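Local structure of glycoside hydrolase, GH17 family (Formosa sp. Hel1_33_131, 6FCG) at residues D63-I68 against L93-N98. The protein probably hydrolyses internal beta-1,3-glucosidic bonds of the algal storage glucan laminarin, as an endo-acting glycoside hydrolase of family 17. Sequence-based numbering, arbitrary orientation.
Sequences DFQPSI and LAHTSN
Two successive beta-alpha connections of the TIM barrel meet here: the loop running from strand 50-53 to helix 68-80 lies against the beginning of helix 95-109, which follows strand 83-87. The first segment is extended from Gln65 to Ser67, before helix 68-80 begins at Ile68, and buries, with its partner, 294 Å² in all, with no hydrogen bond crossing between them. Gln65 makes the main polar approach. Its CG stands anti to the carbonyl carbon (chi1 -72°) and a bend at chi2 (-68°) turns the amide toward the helix start, where the side chain crosses those of Leu93 and His95 at about a right angle. Gln65 NE2 rests on aliphatic carbon, 3.7 Å from Leu93 CB, while its hydrogen bond goes to the hydroxyl of Tyr57. Gln65 OE1 stops 3.3 Å from the backbone N of His95, but the angle is too poor for a hydrogen bond. Replacing Gln65 by an alanine would probably loosen the seating of the loop on Leu93 and His95, because the amide that touches both and bonds to Tyr57 would be gone. Pro66 sets its CG at the edge of the His95 imidazole, near the ring plane and 4.0 Å from His95 CD2. That ring is fixed from elsewhere in the first loop: it stacks with Tyr57, and its NE2 is hydrogen-bonded to Gly56 N. Ser67 is the N-cap of helix 68-80, its OG capping a backbone N in the first turn while Glu70 OE1 accepts a bond from Ser67 N, a capping box. At Ile68 the two helix beginnings meet, with its CA 6.0 Å from Asn98 CA. The side chains cross at about a right angle, Ile68 CG1 lying 4.0 Å from Asn98 O and Ile68 CD1 touching Asn98 OD1 at 4.1 Å.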
ATOM      1  N   ASP A  63     -25.197  20.207  22.596  1.00 23.19           N
ATOM      2  CA  ASP A  63     -25.379  20.654  23.978  1.00 25.00           C
ATOM      3  C   ASP A  63     -25.254  22.175  24.106  1.00 24.88           C
ATOM      4  O   ASP A  63     -25.910  22.764  24.929  1.00 25.55           O
ATOM      5  CB  ASP A  63     -24.364  19.960  24.898  1.00 27.69           C
ATOM      6  CG  ASP A  63     -24.592  18.426  25.013  1.00 32.11           C
ATOM      7  OD1 ASP A  63     -25.623  17.891  24.550  1.00 36.22           O
ATOM      8  OD2 ASP A  63     -23.724  17.741  25.571  1.00 33.58           O
ATOM      9  N   PHE A  64     -24.416  22.790  23.275  1.00 25.66           N
ATOM     10  CA  PHE A  64     -24.306  24.234  23.173  1.00 27.68           C
ATOM     11  C   PHE A  64     -25.350  24.766  22.180  1.00 25.71           C
ATOM     12  O   PHE A  64     -25.074  24.996  20.988  1.00 25.79           O
ATOM     13  CB  PHE A  64     -22.865  24.645  22.768  1.00 31.64           C
ATOM     14  CG  PHE A  64     -21.779  24.182  23.740  1.00 33.46           C
ATOM     15  CD1 PHE A  64     -21.607  24.808  24.975  1.00 33.34           C
ATOM     16  CD2 PHE A  64     -20.908  23.120  23.394  1.00 35.44           C
ATOM     17  CE1 PHE A  64     -20.608  24.393  25.845  1.00 34.32           C
ATOM     18  CE2 PHE A  64     -19.912  22.699  24.261  1.00 34.37           C
ATOM     19  CZ  PHE A  64     -19.759  23.343  25.486  1.00 35.87           C
ATOM     20  N   GLN A  65     -26.562  24.951  22.685  1.00 24.56           N
ATOM     21  CA  GLN A  65     -27.676  25.506  21.893  1.00 25.35           C
ATOM     22  C   GLN A  65     -27.424  26.959  21.521  1.00 24.48           C
ATOM     23  O   GLN A  65     -27.026  27.739  22.373  1.00 26.79           O
ATOM     24  CB  GLN A  65     -28.996  25.445  22.674  1.00 25.31           C
ATOM     25  CG  GLN A  65     -29.570  24.037  22.809  1.00 25.02           C
ATOM     26  CD  GLN A  65     -30.047  23.473  21.475  1.00 26.71           C
ATOM     27  OE1 GLN A  65     -30.500  24.210  20.597  1.00 25.71           O
ATOM     28  NE2 GLN A  65     -29.914  22.163  21.302  1.00 28.04           N
ATOM     29  N   PRO A  66     -27.628  27.320  20.255  1.00 22.59           N
ATOM     30  CA  PRO A  66     -27.512  28.727  19.963  1.00 23.11           C
ATOM     31  C   PRO A  66     -28.660  29.513  20.619  1.00 24.30           C
ATOM     32  O   PRO A  66     -29.751  28.991  20.813  1.00 23.30           O
ATOM     33  CB  PRO A  66     -27.607  28.766  18.441  1.00 22.72           C
ATOM     34  CG  PRO A  66     -28.505  27.628  18.108  1.00 22.74           C
ATOM     35  CD  PRO A  66     -28.188  26.566  19.124  1.00 22.70           C
ATOM     36  N   SER A  67     -28.383  30.754  20.976  1.00 25.88           N
ATOM     37  CA  SER A  67     -29.392  31.649  21.551  1.00 26.31           C
ATOM     38  C   SER A  67     -30.330  32.189  20.463  1.00 26.18           C
ATOM     39  O   SER A  67     -29.998  32.176  19.277  1.00 26.12           O
ATOM     40  CB  SER A  67     -28.698  32.821  22.272  1.00 25.23           C
ATOM     41  OG  SER A  67     -28.119  33.723  21.343  1.00 24.27           O
ATOM     42  N   ILE A  68     -31.466  32.708  20.893  1.00 26.48           N
ATOM     43  CA  ILE A  68     -32.396  33.395  20.006  1.00 28.76           C
ATOM     44  C   ILE A  68     -31.710  34.569  19.282  1.00 28.85           C
ATOM     45  O   ILE A  68     -31.935  34.746  18.091  1.00 27.94           O
ATOM     46  CB  ILE A  68     -33.695  33.821  20.774  1.00 30.59           C
ATOM     47  CG1 ILE A  68     -34.555  32.576  21.057  1.00 31.58           C
ATOM     48  CG2 ILE A  68     -34.540  34.804  19.982  1.00 30.43           C
ATOM     49  CD1 ILE A  68     -35.189  32.565  22.427  1.00 34.59           C
ATOM     50  N   LEU A  93     -34.687  18.623  20.794  1.00 21.38           N
ATOM     51  CA  LEU A  93     -33.879  19.656  21.349  1.00 20.29           C
ATOM     52  C   LEU A  93     -34.603  20.952  21.074  1.00 20.74           C
ATOM     53  O   LEU A  93     -35.472  21.021  20.214  1.00 21.39           O
ATOM     54  CB  LEU A  93     -32.478  19.620  20.714  1.00 20.30           C
ATOM     55  CG  LEU A  93     -31.689  18.291  20.877  1.00 20.09           C
ATOM     56  CD1 LEU A  93     -30.317  18.362  20.203  1.00 19.47           C
ATOM     57  CD2 LEU A  93     -31.520  17.860  22.340  1.00 19.16           C
ATOM     58  N   ALA A  94     -34.198  21.995  21.784  1.00 21.83           N
ATOM     59  CA  ALA A  94     -34.862  23.318  21.764  1.00 21.47           C
ATOM     60  C   ALA A  94     -34.696  24.093  20.445  1.00 20.97           C
ATOM     61  O   ALA A  94     -35.472  25.004  20.165  1.00 19.68           O
ATOM     62  CB  ALA A  94     -34.315  24.164  22.905  1.00 21.76           C
ATOM     63  N   HIS A  95     -33.647  23.739  19.694  1.00 18.75           N
ATOM     64  CA  HIS A  95     -33.234  24.427  18.481  1.00 18.16           C
ATOM     65  C   HIS A  95     -34.375  24.867  17.530  1.00 18.35           C
ATOM     66  O   HIS A  95     -34.451  26.017  17.153  1.00 20.12           O
ATOM     67  CB  HIS A  95     -32.214  23.515  17.794  1.00 17.67           C
ATOM     68  CG  HIS A  95     -31.715  24.003  16.475  1.00 17.30           C
ATOM     69  ND1 HIS A  95     -32.063  23.407  15.279  1.00 17.88           N
ATOM     70  CD2 HIS A  95     -30.839  24.981  16.164  1.00 17.15           C
ATOM     71  CE1 HIS A  95     -31.457  24.025  14.281  1.00 17.02           C
ATOM     72  NE2 HIS A  95     -30.719  24.989  14.794  1.00 17.73           N
ATOM     73  N   THR A  96     -35.270  23.961  17.153  1.00 18.04           N
ATOM     74  CA  THR A  96     -36.309  24.274  16.184  1.00 16.89           C
ATOM     75  C   THR A  96     -37.299  25.269  16.750  1.00 17.30           C
ATOM     76  O   THR A  96     -37.731  26.184  16.075  1.00 17.89           O
ATOM     77  CB  THR A  96     -37.031  22.992  15.770  1.00 17.10           C
ATOM     78  OG1 THR A  96     -36.101  22.179  15.038  1.00 18.11           O
ATOM     79  CG2 THR A  96     -38.296  23.271  14.943  1.00 16.38           C
ATOM     80  N   SER A  97     -37.704  25.019  17.985  1.00 18.30           N
ATOM     81  CA  SER A  97     -38.568  25.898  18.743  1.00 18.39           C
ATOM     82  C   SER A  97     -37.959  27.296  18.847  1.00 18.07           C
ATOM     83  O   SER A  97     -38.650  28.305  18.705  1.00 18.28           O
ATOM     84  CB  SER A  97     -38.808  25.269  20.128  1.00 19.19           C
ATOM     85  OG  SER A  97     -39.396  26.168  21.025  1.00 21.36           O
ATOM     86  N   ASN A  98     -36.670  27.368  19.102  1.00 18.02           N
ATOM     87  CA  ASN A  98     -36.009  28.665  19.180  1.00 18.86           C
ATOM     88  C   ASN A  98     -35.929  29.385  17.829  1.00 20.85           C
ATOM     89  O   ASN A  98     -35.958  30.618  17.807  1.00 22.99           O
ATOM     90  CB  ASN A  98     -34.636  28.550  19.827  1.00 17.53           C
ATOM     91  CG  ASN A  98     -34.731  28.162  21.288  1.00 16.76           C
ATOM     92  OD1 ASN A  98     -35.679  28.526  21.980  1.00 17.07           O
ATOM     93  ND2 ASN A  98     -33.748  27.464  21.768  1.00 16.60           N
TER